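PDB 4ZU2: putative isohexenylglutaconyl-CoA hydratase from Pseudomonas aeruginosa, which probably hydrates the conjugated double bond in the glutaconyl part of isohexenylglutaconyl-CoA, a crotonase-family reaction linked to growth on the acyclic terpenoid citronellate. Local coordinates for residues E7-E12 / I20-P25; S51-V56 / E202-C207; R89-L94 / P146-P151; P102-A107 / S124-A129; V154-L159 / L182-E187. All coordinates share one frame; numbering follows the deposited sequence.

Contact 1. Residues E7-E12 / I20-P25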
# COMPACT_ATOMS: atom_id res chain seq x y z
N GLU A 7 -2.27 -30.42 -23.66
CA GLU A 7 -2.17 -29.81 -22.36
C GLU A 7 -3.62 -29.60 -21.75
O GLU A 7 -4.62 -30.18 -22.20
CB GLU A 7 -1.39 -28.45 -22.51
CG GLU A 7 0.19 -28.46 -22.53
CD GLU A 7 0.87 -27.11 -22.06
OE1 GLU A 7 2.04 -27.06 -21.63
OE2 GLU A 7 0.24 -26.07 -22.11
N THR A 8 -3.70 -28.78 -20.71
CA THR A 8 -4.92 -28.10 -20.25
C THR A 8 -4.78 -26.63 -20.62
O THR A 8 -5.52 -25.77 -20.11
CB THR A 8 -5.03 -28.10 -18.72
OG1 THR A 8 -3.93 -27.31 -18.18
CG2 THR A 8 -4.99 -29.53 -18.15
N LEU A 9 -3.81 -26.33 -21.48
CA LEU A 9 -3.58 -24.98 -21.93
C LEU A 9 -3.51 -24.98 -23.42
O LEU A 9 -3.19 -26.00 -24.05
CB LEU A 9 -2.25 -24.45 -21.39
CG LEU A 9 -2.09 -24.44 -19.88
CD1 LEU A 9 -0.68 -24.06 -19.46
CD2 LEU A 9 -3.12 -23.50 -19.27
N LEU A 10 -3.81 -23.83 -23.98
CA LEU A 10 -3.50 -23.56 -25.37
C LEU A 10 -2.47 -22.41 -25.45
O LEU A 10 -2.70 -21.27 -24.99
CB LEU A 10 -4.78 -23.21 -26.12
CG LEU A 10 -5.83 -24.33 -26.19
CD1 LEU A 10 -7.14 -23.80 -26.69
CD2 LEU A 10 -5.38 -25.50 -27.06
N LEU A 11 -1.33 -22.75 -26.05
CA LEU A 11 -0.23 -21.81 -26.21
C LEU A 11 -0.26 -21.11 -27.58
O LEU A 11 -0.45 -21.77 -28.61
CB LEU A 11 1.07 -22.58 -26.02
CG LEU A 11 1.09 -23.51 -24.79
CD1 LEU A 11 2.45 -24.15 -24.54
CD2 LEU A 11 0.69 -22.70 -23.57
N GLU A 12 -0.11 -19.78 -27.59
CA GLU A 12 -0.10 -19.01 -28.86
C GLU A 12 1.06 -18.02 -28.98
O GLU A 12 0.92 -16.84 -28.69
CB GLU A 12 -1.42 -18.25 -29.04
CG GLU A 12 -2.72 -19.02 -28.70
CD GLU A 12 -3.98 -18.13 -28.88
OE1 GLU A 12 -4.22 -17.70 -30.02
OE2 GLU A 12 -4.69 -17.83 -27.90
N ILE A 20 -1.30 -17.44 -23.31
CA ILE A 20 -1.53 -18.71 -22.61
C ILE A 20 -2.97 -18.74 -22.16
O ILE A 20 -3.40 -17.87 -21.40
CB ILE A 20 -0.64 -18.85 -21.35
CG1 ILE A 20 0.85 -18.60 -21.68
CG2 ILE A 20 -0.86 -20.24 -20.68
CD1 ILE A 20 1.70 -18.40 -20.48
N THR A 21 -3.74 -19.72 -22.62
CA THR A 21 -5.17 -19.74 -22.32
C THR A 21 -5.50 -20.93 -21.44
O THR A 21 -5.15 -22.06 -21.73
CB THR A 21 -6.05 -19.65 -23.59
OG1 THR A 21 -5.76 -18.44 -24.28
CG2 THR A 21 -7.53 -19.64 -23.24
N LEU A 22 -6.13 -20.64 -20.33
CA LEU A 22 -6.55 -21.68 -19.43
C LEU A 22 -7.79 -22.26 -20.10
O LEU A 22 -8.74 -21.53 -20.45
CB LEU A 22 -6.89 -21.13 -18.04
CG LEU A 22 -5.90 -20.12 -17.42
CD1 LEU A 22 -6.37 -19.63 -16.07
CD2 LEU A 22 -4.54 -20.71 -17.34
N ASN A 23 -7.75 -23.56 -20.29
CA ASN A 23 -8.63 -24.21 -21.22
C ASN A 23 -9.29 -25.47 -20.65
O ASN A 23 -9.01 -26.58 -21.08
CB ASN A 23 -7.79 -24.53 -22.47
CG ASN A 23 -8.64 -24.91 -23.68
OD1 ASN A 23 -8.19 -25.67 -24.52
ND2 ASN A 23 -9.84 -24.38 -23.76
N ARG A 24 -10.12 -25.28 -19.64
CA ARG A 24 -11.03 -26.32 -19.17
C ARG A 24 -12.37 -25.63 -18.94
O ARG A 24 -12.78 -25.50 -17.79
CB ARG A 24 -10.52 -26.94 -17.86
CG ARG A 24 -9.31 -27.85 -18.01
CD ARG A 24 -8.61 -28.20 -16.67
NE ARG A 24 -9.13 -29.44 -16.08
CZ ARG A 24 -9.92 -29.51 -15.02
NH1 ARG A 24 -10.32 -28.41 -14.39
NH2 ARG A 24 -10.33 -30.71 -14.58
N PRO A 25 -13.03 -25.17 -20.03
CA PRO A 25 -14.21 -24.29 -19.97
C PRO A 25 -15.38 -24.93 -19.26
O PRO A 25 -16.24 -24.25 -18.69
CB PRO A 25 -14.55 -24.05 -21.44
CG PRO A 25 -13.86 -25.18 -22.19
CD PRO A 25 -12.59 -25.39 -21.42
O HOH W 1 -7.35 -18.46 -27.09
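Leu-10 lays its branched end across the amide of Asn-23, CD1 coming 3.1 Å from OD1. CG of Asn-23, anti to the backbone N (chi1 -166°), is set on the side of the first strand, with OD1 against the leucine. On the other face Leu-9 lies beside Leu-22, both pointing the same way, with CD2 to CD2 at 3.7 Å. Ile-20 offers one methyl to two leucines: its CG2 is 4.0 Å from Leu-9 CD1 and 4.1 Å from Leu-11 CD2. The backbones are the two arms of a beta hairpin. Leu-10 and Thr-21 form the antiparallel hydrogen-bonded pair, Thr-21 N giving to Leu-10 O at 3.0 Å and Leu-10 N giving back to Thr-21 O at 3.2 Å; the pairs Leu-9/Leu-22 and Leu-11/Ile-20 flank it as non-hydrogen-bonded ones. Past the strand ends Asn-23 N adds a bond to Thr-8 O at 3.1 Å. A water donates to Glu-12 OE2 and also bonds Thr-21 OG1. The chemistry thus splits the hairpin: an aliphatic face of Leu-9, Leu-11, Ile-20 and Leu-22, the last packed on Met-35 of helix 33-47, and a mixed, water-linked face around Thr-21.

Contact 2. Residues S51-V56 / E202-C207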
# COMPACT_ATOMS: atom_id res chain seq x y z
N SER A 51 13.72 -13.50 -25.97
CA SER A 51 12.87 -13.35 -27.13
C SER A 51 11.39 -13.33 -26.68
O SER A 51 10.55 -12.72 -27.33
CB SER A 51 13.18 -14.43 -28.18
OG SER A 51 12.34 -15.56 -28.06
N VAL A 52 11.07 -13.95 -25.54
CA VAL A 52 9.70 -13.92 -25.00
C VAL A 52 9.57 -12.76 -24.00
O VAL A 52 10.09 -12.83 -22.90
CB VAL A 52 9.36 -15.26 -24.31
CG1 VAL A 52 7.91 -15.27 -23.85
CG2 VAL A 52 9.61 -16.43 -25.26
N ARG A 53 8.90 -11.69 -24.41
CA ARG A 53 8.96 -10.39 -23.72
C ARG A 53 7.67 -10.14 -22.96
O ARG A 53 7.62 -9.29 -22.07
CB ARG A 53 9.12 -9.25 -24.74
CG ARG A 53 10.35 -9.33 -25.63
CD ARG A 53 10.26 -8.34 -26.81
NE ARG A 53 10.24 -6.94 -26.39
CZ ARG A 53 10.15 -5.89 -27.22
NH1 ARG A 53 10.04 -6.04 -28.55
NH2 ARG A 53 10.15 -4.68 -26.71
N ALA A 54 6.59 -10.84 -23.34
CA ALA A 54 5.32 -10.72 -22.65
C ALA A 54 4.52 -12.04 -22.59
O ALA A 54 4.68 -12.93 -23.43
CB ALA A 54 4.49 -9.61 -23.24
N LEU A 55 3.73 -12.18 -21.54
CA LEU A 55 2.83 -13.29 -21.39
C LEU A 55 1.45 -12.71 -21.20
O LEU A 55 1.27 -11.73 -20.46
CB LEU A 55 3.19 -14.18 -20.21
CG LEU A 55 4.66 -14.63 -20.20
CD1 LEU A 55 5.04 -15.22 -18.83
CD2 LEU A 55 4.96 -15.61 -21.32
N VAL A 56 0.48 -13.29 -21.91
CA VAL A 56 -0.92 -12.96 -21.73
C VAL A 56 -1.63 -14.21 -21.25
O VAL A 56 -1.44 -15.31 -21.74
CB VAL A 56 -1.55 -12.38 -23.01
CG1 VAL A 56 -2.87 -11.73 -22.67
CG2 VAL A 56 -0.61 -11.36 -23.64
N GLU A 202 1.74 -2.65 -27.05
CA GLU A 202 2.56 -1.80 -27.89
C GLU A 202 3.40 -0.90 -26.97
O GLU A 202 4.53 -0.60 -27.29
CB GLU A 202 1.73 -1.03 -28.91
CG GLU A 202 2.56 -0.67 -30.13
CD GLU A 202 2.80 -1.84 -31.06
OE1 GLU A 202 1.86 -2.64 -31.24
OE2 GLU A 202 3.94 -1.95 -31.59
N GLN A 203 2.87 -0.53 -25.81
CA GLN A 203 3.69 0.18 -24.82
C GLN A 203 4.88 -0.65 -24.38
O GLN A 203 5.98 -0.13 -24.18
CB GLN A 203 2.87 0.51 -23.59
CG GLN A 203 1.76 1.47 -23.91
CD GLN A 203 0.90 1.77 -22.70
OE1 GLN A 203 0.31 0.88 -22.09
NE2 GLN A 203 0.84 3.03 -22.33
N LEU A 204 4.65 -1.94 -24.25
CA LEU A 204 5.67 -2.86 -23.77
C LEU A 204 6.78 -3.07 -24.77
O LEU A 204 7.93 -3.37 -24.39
CB LEU A 204 4.98 -4.20 -23.46
CG LEU A 204 5.75 -5.47 -23.10
CD1 LEU A 204 6.35 -6.18 -24.30
CD2 LEU A 204 6.78 -5.21 -22.04
N ARG A 205 6.47 -2.94 -26.06
CA ARG A 205 7.46 -3.25 -27.10
C ARG A 205 8.51 -2.13 -27.24
O ARG A 205 9.59 -2.35 -27.83
CB ARG A 205 6.78 -3.53 -28.46
CG ARG A 205 5.84 -4.77 -28.51
CD ARG A 205 6.58 -6.11 -28.68
NE ARG A 205 5.85 -7.06 -29.53
CZ ARG A 205 6.34 -8.22 -29.99
NH1 ARG A 205 7.57 -8.63 -29.72
NH2 ARG A 205 5.58 -8.99 -30.75
N ARG A 206 8.18 -0.93 -26.71
CA ARG A 206 9.12 0.17 -26.55
C ARG A 206 10.26 -0.25 -25.61
O ARG A 206 11.37 0.26 -25.69
CB ARG A 206 8.47 1.40 -25.89
CG ARG A 206 7.21 1.98 -26.48
CD ARG A 206 7.41 2.32 -27.93
NE ARG A 206 6.18 2.84 -28.54
CZ ARG A 206 5.32 2.11 -29.25
NH1 ARG A 206 5.53 0.80 -29.46
NH2 ARG A 206 4.22 2.71 -29.76
N CYS A 207 9.95 -1.18 -24.70
CA CYS A 207 10.77 -1.47 -23.53
C CYS A 207 11.66 -2.68 -23.73
O CYS A 207 11.20 -3.75 -24.15
CB CYS A 207 9.85 -1.66 -22.31
SG CYS A 207 8.86 -0.17 -21.88
O HOH W 2 10.61 -6.21 -23.64
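A bend at chi3 (64°) turns NE of Arg-53 out of an otherwise extended chain, and chi2 of -80° folds CD of Arg-205 back over the guanidinium that results. The two side chains cross at about a right angle. Arg-205 CD lies over one face of the Arg-53 group, 3.4 Å above its plane and displaced toward the rim, at 3.5 Å from Arg-53 NH1. Arg-53 NH2 gives two hydrogen bonds to backbone oxygens where helix 190-205 runs out into the following loop: Arg-205 O at 2.6 Å, in the guanidinium plane but approached from above the carbonyl plane, and Cys-207 O at 2.9 Å, also from above the carbonyl plane. A water accepts from Arg-53 NE and donates to Cys-207 O, and NH1 bonds Trp-262 O, so every nitrogen of the group has a partner. The like-charged Arg-53 NH1 and Arg-205 NH1 are 3.8 Å apart; the salt bridge of Arg-205 to Glu-15 probably eases their repulsion. Ala-54 CB also touches Leu-204 CD1 at 4.0 Å, and Leu-204 meets Leu-167 of the second subunit. Through these carbonyls the arginine, just ahead of strand 54-59, joins the C-terminal part of helix 190-205 to an inner strand of the crotonase-fold sheet.

Contact 3. Residues R89-L94 / P146-P151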
# COMPACT_ATOMS: atom_id res chain seq x y z
N ARG A 89 1.20 -26.09 -1.43
CA ARG A 89 2.49 -25.41 -1.57
C ARG A 89 2.96 -25.30 -3.02
O ARG A 89 3.51 -24.27 -3.42
CB ARG A 89 3.60 -26.06 -0.74
CG ARG A 89 4.89 -25.25 -0.80
CD ARG A 89 4.67 -23.89 -0.22
NE ARG A 89 5.86 -23.05 -0.15
CZ ARG A 89 6.29 -22.27 -1.14
NH1 ARG A 89 5.61 -22.23 -2.28
NH2 ARG A 89 7.37 -21.52 -0.97
N ALA A 90 2.75 -26.35 -3.82
CA ALA A 90 3.05 -26.26 -5.25
C ALA A 90 2.20 -25.20 -5.99
O ALA A 90 2.65 -24.62 -6.95
CB ALA A 90 2.95 -27.62 -5.95
N PHE A 91 0.98 -24.93 -5.53
CA PHE A 91 0.21 -23.87 -6.14
C PHE A 91 0.85 -22.54 -5.64
O PHE A 91 0.85 -21.53 -6.34
CB PHE A 91 -1.30 -23.98 -5.84
CG PHE A 91 -2.07 -22.69 -6.13
CD1 PHE A 91 -2.13 -22.16 -7.41
CD2 PHE A 91 -2.66 -21.97 -5.11
CE1 PHE A 91 -2.79 -20.99 -7.67
CE2 PHE A 91 -3.32 -20.76 -5.38
CZ PHE A 91 -3.39 -20.30 -6.67
N GLY A 92 1.47 -22.56 -4.48
CA GLY A 92 2.20 -21.39 -4.03
C GLY A 92 3.45 -21.17 -4.87
O GLY A 92 3.84 -20.03 -5.14
N SER A 93 4.09 -22.25 -5.28
CA SER A 93 5.25 -22.14 -6.15
C SER A 93 4.85 -21.57 -7.50
O SER A 93 5.61 -20.81 -8.07
CB SER A 93 5.95 -23.48 -6.34
OG SER A 93 6.36 -24.00 -5.11
N LEU A 94 3.66 -21.91 -8.01
CA LEU A 94 3.22 -21.30 -9.28
C LEU A 94 3.13 -19.78 -9.14
O LEU A 94 3.53 -19.08 -10.02
CB LEU A 94 1.89 -21.86 -9.77
CG LEU A 94 1.10 -21.02 -10.79
CD1 LEU A 94 1.90 -20.72 -12.02
CD2 LEU A 94 -0.15 -21.78 -11.21
N PRO A 146 -7.54 -19.02 2.13
CA PRO A 146 -6.79 -18.58 0.95
C PRO A 146 -5.29 -18.45 1.35
O PRO A 146 -4.75 -17.36 1.43
CB PRO A 146 -7.46 -17.22 0.60
CG PRO A 146 -7.96 -16.67 1.95
CD PRO A 146 -8.18 -17.90 2.85
N ALA A 147 -4.66 -19.60 1.66
CA ALA A 147 -3.40 -19.67 2.42
C ALA A 147 -2.19 -19.19 1.64
O ALA A 147 -1.43 -18.34 2.12
CB ALA A 147 -3.15 -21.06 2.88
N GLN A 148 -2.03 -19.72 0.42
CA GLN A 148 -0.97 -19.29 -0.47
C GLN A 148 -1.31 -17.92 -1.05
O GLN A 148 -0.42 -17.17 -1.42
CB GLN A 148 -0.77 -20.24 -1.65
CG GLN A 148 -0.47 -21.67 -1.31
CD GLN A 148 0.83 -21.80 -0.56
OE1 GLN A 148 1.89 -21.48 -1.08
NE2 GLN A 148 0.75 -22.24 0.67
N ILE A 149 -2.60 -17.62 -1.21
CA ILE A 149 -3.01 -16.31 -1.75
C ILE A 149 -2.64 -15.15 -0.82
O ILE A 149 -2.32 -14.04 -1.31
CB ILE A 149 -4.52 -16.31 -2.03
CG1 ILE A 149 -4.83 -17.26 -3.21
CG2 ILE A 149 -5.06 -14.99 -2.33
CD1 ILE A 149 -6.20 -17.75 -3.19
N ALA A 150 -2.72 -15.38 0.49
CA ALA A 150 -2.69 -14.29 1.48
C ALA A 150 -1.59 -13.24 1.21
O ALA A 150 -1.86 -12.04 1.11
CB ALA A 150 -2.55 -14.82 2.88
N PRO A 151 -0.35 -13.68 1.10
CA PRO A 151 0.74 -12.72 0.90
C PRO A 151 0.67 -11.99 -0.44
O PRO A 151 1.07 -10.85 -0.52
CB PRO A 151 1.98 -13.62 0.97
CG PRO A 151 1.53 -14.96 0.82
CD PRO A 151 0.15 -15.03 1.31
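Segments 89-94 and 146-151 approach most closely at Gly-92 and Gln-148, with CA atoms 5.2 Å apart. Having no side chain, Gly-92 lets the Gln-148 amide lie directly on the helix backbone: OE1 is 3.0 Å from Gly-92 CA, a tight approach, while CG is 3.8 Å from the same CA. A bend at chi2 (-63°) carries CD of Gln-148 round to this position. The oxygen is also 3.8 Å from Arg-89 CD, and the two long side chains cross at about a right angle, with amide and guanidinium planes 29° apart. The other end of the amide is fixed from outside, NE2 bonding Asn-88 OD1 and Leu-231 O of the third subunit. Arg-89 likewise spends its charge elsewhere, on Asp-232 of the third subunit and on Glu-96. Phe-91, two residues on, brings in its ring: CE2 touches Ile-149 CG1 at 4.4 Å, the methylene near the ring plane at its edge, and CD2 is 4.3 Å from Gln-148 CB. The contact is therefore mostly packing, with Gln-148 NE2 and the Arg-89 guanidinium bonded to other residues. Helix 81-99 has helix 33-47 as a further neighbour, where Leu-94 meets Leu-39 and Leu-43, while residues of the third subunit pack on Arg-89, Gln-148 and Pro-151.

Contact 4. Residues P102-A107 / S124-A129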
# COMPACT_ATOMS: atom_id res chain seq x y z
N PRO A 102 10.49 -12.94 -15.59
CA PRO A 102 11.23 -11.85 -16.26
C PRO A 102 10.42 -11.06 -17.30
O PRO A 102 10.65 -9.85 -17.50
CB PRO A 102 12.39 -12.60 -16.94
CG PRO A 102 12.61 -13.82 -16.03
CD PRO A 102 11.25 -14.21 -15.62
N GLN A 103 9.47 -11.75 -17.91
CA GLN A 103 8.47 -11.19 -18.81
C GLN A 103 7.48 -10.28 -18.12
O GLN A 103 7.18 -10.46 -16.93
CB GLN A 103 7.60 -12.34 -19.39
CG GLN A 103 8.28 -13.28 -20.36
CD GLN A 103 9.12 -14.34 -19.71
OE1 GLN A 103 8.88 -14.73 -18.56
NE2 GLN A 103 10.12 -14.83 -20.45
N LEU A 104 6.91 -9.36 -18.91
CA LEU A 104 5.64 -8.71 -18.55
C LEU A 104 4.49 -9.76 -18.62
O LEU A 104 4.35 -10.48 -19.61
CB LEU A 104 5.34 -7.55 -19.51
CG LEU A 104 4.22 -6.59 -19.11
CD1 LEU A 104 4.69 -5.57 -18.10
CD2 LEU A 104 3.61 -5.87 -20.34
N LEU A 105 3.70 -9.85 -17.56
CA LEU A 105 2.62 -10.81 -17.46
C LEU A 105 1.35 -9.99 -17.45
O LEU A 105 1.13 -9.20 -16.53
CB LEU A 105 2.72 -11.62 -16.18
CG LEU A 105 1.53 -12.56 -15.88
CD1 LEU A 105 1.28 -13.61 -16.99
CD2 LEU A 105 1.71 -13.28 -14.57
N VAL A 106 0.56 -10.15 -18.50
CA VAL A 106 -0.71 -9.43 -18.59
C VAL A 106 -1.85 -10.41 -18.33
O VAL A 106 -1.91 -11.45 -18.96
CB VAL A 106 -0.90 -8.77 -19.99
CG1 VAL A 106 -2.17 -7.90 -20.02
CG2 VAL A 106 0.34 -7.97 -20.34
N ALA A 107 -2.74 -10.08 -17.39
CA ALA A 107 -3.93 -10.90 -17.21
C ALA A 107 -5.17 -10.24 -17.80
O ALA A 107 -5.51 -9.14 -17.45
CB ALA A 107 -4.15 -11.27 -15.74
N SER A 124 -0.01 -10.53 -11.64
CA SER A 124 0.24 -9.97 -12.96
C SER A 124 0.90 -8.56 -12.85
O SER A 124 0.66 -7.82 -11.88
CB SER A 124 -1.08 -9.89 -13.75
OG SER A 124 -2.01 -9.06 -13.08
N ASP A 125 1.72 -8.20 -13.83
CA ASP A 125 2.18 -6.80 -13.98
C ASP A 125 1.05 -5.88 -14.49
O ASP A 125 0.97 -4.73 -14.11
CB ASP A 125 3.37 -6.71 -14.93
CG ASP A 125 4.54 -7.55 -14.49
OD1 ASP A 125 4.94 -7.42 -13.32
OD2 ASP A 125 5.04 -8.34 -15.32
N VAL A 126 0.18 -6.41 -15.33
CA VAL A 126 -0.98 -5.69 -15.83
C VAL A 126 -2.21 -6.62 -15.90
O VAL A 126 -2.20 -7.69 -16.53
CB VAL A 126 -0.67 -5.04 -17.22
CG1 VAL A 126 -1.80 -4.09 -17.67
CG2 VAL A 126 0.63 -4.28 -17.16
N ALA A 127 -3.26 -6.24 -15.18
CA ALA A 127 -4.56 -6.91 -15.22
C ALA A 127 -5.62 -5.99 -15.87
O ALA A 127 -5.78 -4.81 -15.48
CB ALA A 127 -5.00 -7.26 -13.87
N ILE A 128 -6.29 -6.54 -16.87
CA ILE A 128 -7.39 -5.87 -17.57
C ILE A 128 -8.65 -6.73 -17.36
O ILE A 128 -8.69 -7.86 -17.79
CB ILE A 128 -7.07 -5.77 -19.08
CG1 ILE A 128 -5.76 -5.00 -19.34
CG2 ILE A 128 -8.22 -5.11 -19.84
CD1 ILE A 128 -4.98 -5.46 -20.55
N ALA A 129 -9.67 -6.19 -16.69
CA ALA A 129 -10.87 -6.99 -16.38
C ALA A 129 -12.08 -6.51 -17.16
O ALA A 129 -12.19 -5.33 -17.52
CB ALA A 129 -11.17 -6.93 -14.92
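Two neighbouring parallel strands of the large crotonase-fold sheet, 104-109 and 126-130, meet here, and the turn before the second reaches back to the first through Asp-125. Its chi1 of -58° puts CG on the side of the neighbouring strand, where OD2 accepts from Leu-105 N at 3.0 Å, on the anti side of the carboxylate and 25° out of its plane. Leu-105 O then receives Val-126 N at 3.2 Å and a weak bond from Asp-125 N. Further along, Ala-107 N gives to Val-126 O at 2.6 Å, and Ala-107 O takes Ile-128 N at 2.8 Å. The carboxylate is buried but well compensated: OD2 also pairs with Lys-216, and OD1 with Arg-163 of the second subunit, which should favour the ionised form. Leu-104 CD1 packs on Asp-125 CB at 3.6 Å. Val-106 and Ile-128 touch through CG1 and CD1 at 3.8 Å, with helix 190-205 covering both. On the other face Ala-107 CB meets Ser-124 CB at 3.9 Å, a small-residue contact. Strand 104-109, strand 112-114 of the smaller sheet and helix 116-121 follow one another as a beta-beta-alpha unit, as in the crotonase fold, and strand 126-130 then lies parallel beside strand 104-109.

Contact 5. Residues V154-L159 / L182-E187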
# COMPACT_ATOMS: atom_id res chain seq x y z
N VAL A 154 -2.29 -9.24 -0.06
CA VAL A 154 -1.86 -8.12 0.78
C VAL A 154 -0.87 -7.27 -0.03
O VAL A 154 -0.97 -6.06 -0.08
CB VAL A 154 -1.21 -8.63 2.08
CG1 VAL A 154 -0.63 -7.46 2.90
CG2 VAL A 154 -2.20 -9.45 2.86
N ARG A 155 0.05 -7.93 -0.74
CA ARG A 155 0.96 -7.21 -1.65
C ARG A 155 0.16 -6.49 -2.76
O ARG A 155 0.53 -5.40 -3.18
CB ARG A 155 2.01 -8.16 -2.24
CG ARG A 155 3.17 -8.38 -1.29
CD ARG A 155 3.93 -9.67 -1.47
NE ARG A 155 4.46 -10.02 -0.14
CZ ARG A 155 5.71 -10.32 0.14
NH1 ARG A 155 6.63 -10.40 -0.82
NH2 ARG A 155 6.05 -10.57 1.40
N ARG A 156 -0.95 -7.08 -3.18
CA ARG A 156 -1.67 -6.59 -4.34
C ARG A 156 -2.39 -5.26 -4.05
O ARG A 156 -2.16 -4.28 -4.74
CB ARG A 156 -2.66 -7.63 -4.85
CG ARG A 156 -3.32 -7.21 -6.17
CD ARG A 156 -2.33 -7.19 -7.28
NE ARG A 156 -2.96 -7.02 -8.58
CZ ARG A 156 -2.34 -7.20 -9.73
NH1 ARG A 156 -1.06 -7.53 -9.75
NH2 ARG A 156 -2.97 -6.99 -10.87
N ILE A 157 -3.18 -5.23 -2.99
CA ILE A 157 -4.11 -4.15 -2.71
C ILE A 157 -3.97 -3.60 -1.29
O ILE A 157 -4.68 -2.66 -0.93
CB ILE A 157 -5.58 -4.65 -2.88
CG1 ILE A 157 -5.89 -5.76 -1.89
CG2 ILE A 157 -5.83 -5.15 -4.30
CD1 ILE A 157 -7.28 -6.35 -2.06
N GLY A 158 -3.12 -4.22 -0.47
CA GLY A 158 -2.87 -3.80 0.90
C GLY A 158 -3.68 -4.56 1.94
O GLY A 158 -4.75 -5.08 1.65
N LEU A 159 -3.15 -4.63 3.17
CA LEU A 159 -3.84 -5.32 4.26
C LEU A 159 -5.30 -4.86 4.42
O LEU A 159 -6.20 -5.66 4.75
CB LEU A 159 -3.10 -5.09 5.56
CG LEU A 159 -3.71 -5.71 6.82
CD1 LEU A 159 -3.60 -7.25 6.80
CD2 LEU A 159 -3.00 -5.18 8.06
N LEU A 182 -6.95 -3.68 -7.61
CA LEU A 182 -6.73 -5.11 -7.84
C LEU A 182 -6.33 -5.35 -9.28
O LEU A 182 -5.51 -6.22 -9.61
CB LEU A 182 -8.01 -5.90 -7.51
CG LEU A 182 -7.89 -7.40 -7.72
CD1 LEU A 182 -6.58 -7.95 -7.17
CD2 LEU A 182 -9.08 -8.11 -7.03
N VAL A 183 -6.94 -4.56 -10.16
CA VAL A 183 -6.62 -4.59 -11.58
C VAL A 183 -6.35 -3.14 -12.02
O VAL A 183 -6.69 -2.18 -11.30
CB VAL A 183 -7.78 -5.23 -12.39
CG1 VAL A 183 -8.10 -6.64 -11.85
CG2 VAL A 183 -9.03 -4.30 -12.37
N HIS A 184 -5.72 -3.00 -13.19
CA HIS A 184 -5.24 -1.71 -13.69
C HIS A 184 -6.21 -1.04 -14.68
O HIS A 184 -6.15 0.17 -14.83
CB HIS A 184 -3.91 -1.91 -14.41
CG HIS A 184 -2.79 -2.38 -13.52
ND1 HIS A 184 -2.47 -3.71 -13.39
CD2 HIS A 184 -1.92 -1.69 -12.75
CE1 HIS A 184 -1.44 -3.82 -12.56
NE2 HIS A 184 -1.08 -2.62 -12.17
N PHE A 185 -7.05 -1.82 -15.36
CA PHE A 185 -8.07 -1.31 -16.27
C PHE A 185 -9.36 -2.15 -16.17
O PHE A 185 -9.31 -3.39 -16.03
CB PHE A 185 -7.58 -1.43 -17.72
CG PHE A 185 -6.22 -0.80 -17.99
CD1 PHE A 185 -6.07 0.58 -18.07
CD2 PHE A 185 -5.11 -1.61 -18.21
CE1 PHE A 185 -4.82 1.15 -18.33
CE2 PHE A 185 -3.88 -1.05 -18.48
CZ PHE A 185 -3.73 0.33 -18.54
N CYS A 186 -10.50 -1.47 -16.31
CA CYS A 186 -11.80 -2.12 -16.45
C CYS A 186 -12.43 -1.67 -17.76
O CYS A 186 -12.64 -0.47 -17.94
CB CYS A 186 -12.70 -1.73 -15.27
SG CYS A 186 -14.30 -2.57 -15.18
N GLU A 187 -12.69 -2.60 -18.68
CA GLU A 187 -13.38 -2.30 -19.94
C GLU A 187 -14.78 -2.94 -19.99
O GLU A 187 -15.00 -4.00 -19.44
CB GLU A 187 -12.58 -2.79 -21.15
CG GLU A 187 -11.12 -2.44 -21.08
CD GLU A 187 -10.89 -0.93 -20.99
OE1 GLU A 187 -11.30 -0.20 -21.92
OE2 GLU A 187 -10.32 -0.48 -19.97
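Arg-156 points its CB at the loop that carries Leu-182, and CG, anti to the backbone N (chi1 -173°), touches Leu-182 CD1 at 3.5 Å. The chain then bends at chi2 (68°), bringing CD to 4.1 Å from Leu-182 O. NE and NH2 both donate to that one oxygen, each at 2.9 Å, a side-on grip from two nitrogens of the same guanidinium. Leu-182 O lies in the guanidinium plane, while the nitrogens come from the same face of its carbonyl, tilted from the carbonyl plane. NH1 turns to Ser-124 O, so the arginine ties the last turn of helix 149-157 to both the loop before strand 185-187 and the turn before strand 126-130, at the edge of the large crotonase-fold sheet. NH2 continues to His-184, 3.9 Å from CE1, with ring and guanidinium planes 77° apart. His-184 ND1 accepts from Ala-127 N and NE2 bonds Thr-160 O of the second subunit, a pattern consistent with a neutral ring despite the nearby arginine. Next along the helix, Ile-157 rests CG2 on Leu-182 CA at 3.7 Å.

In the fold
From the N terminus, contact 1 closes first, a short hairpin at the edge of the large sheet, and is complete before contact 2 opens. Contact 2 spans the longest stretch, from strand 54-59 to the end of helix 190-205, and contacts 3, 4 and 5 all fall within it. Contact 4 in turn lies within the span of contact 3, while contact 5 follows both; no spans cross. Strands 17-22, 54-59, 104-109, 126-130 and 185-187 are successive neighbours, so contacts 1, 2, 4 and 5 follow one another across the same sheet. Contact 3 stands apart on the helices, sharing helix 149-157 with contact 5. Contacts 2, 4 and 5 touch the second subunit, contacts 3 and 5 the third.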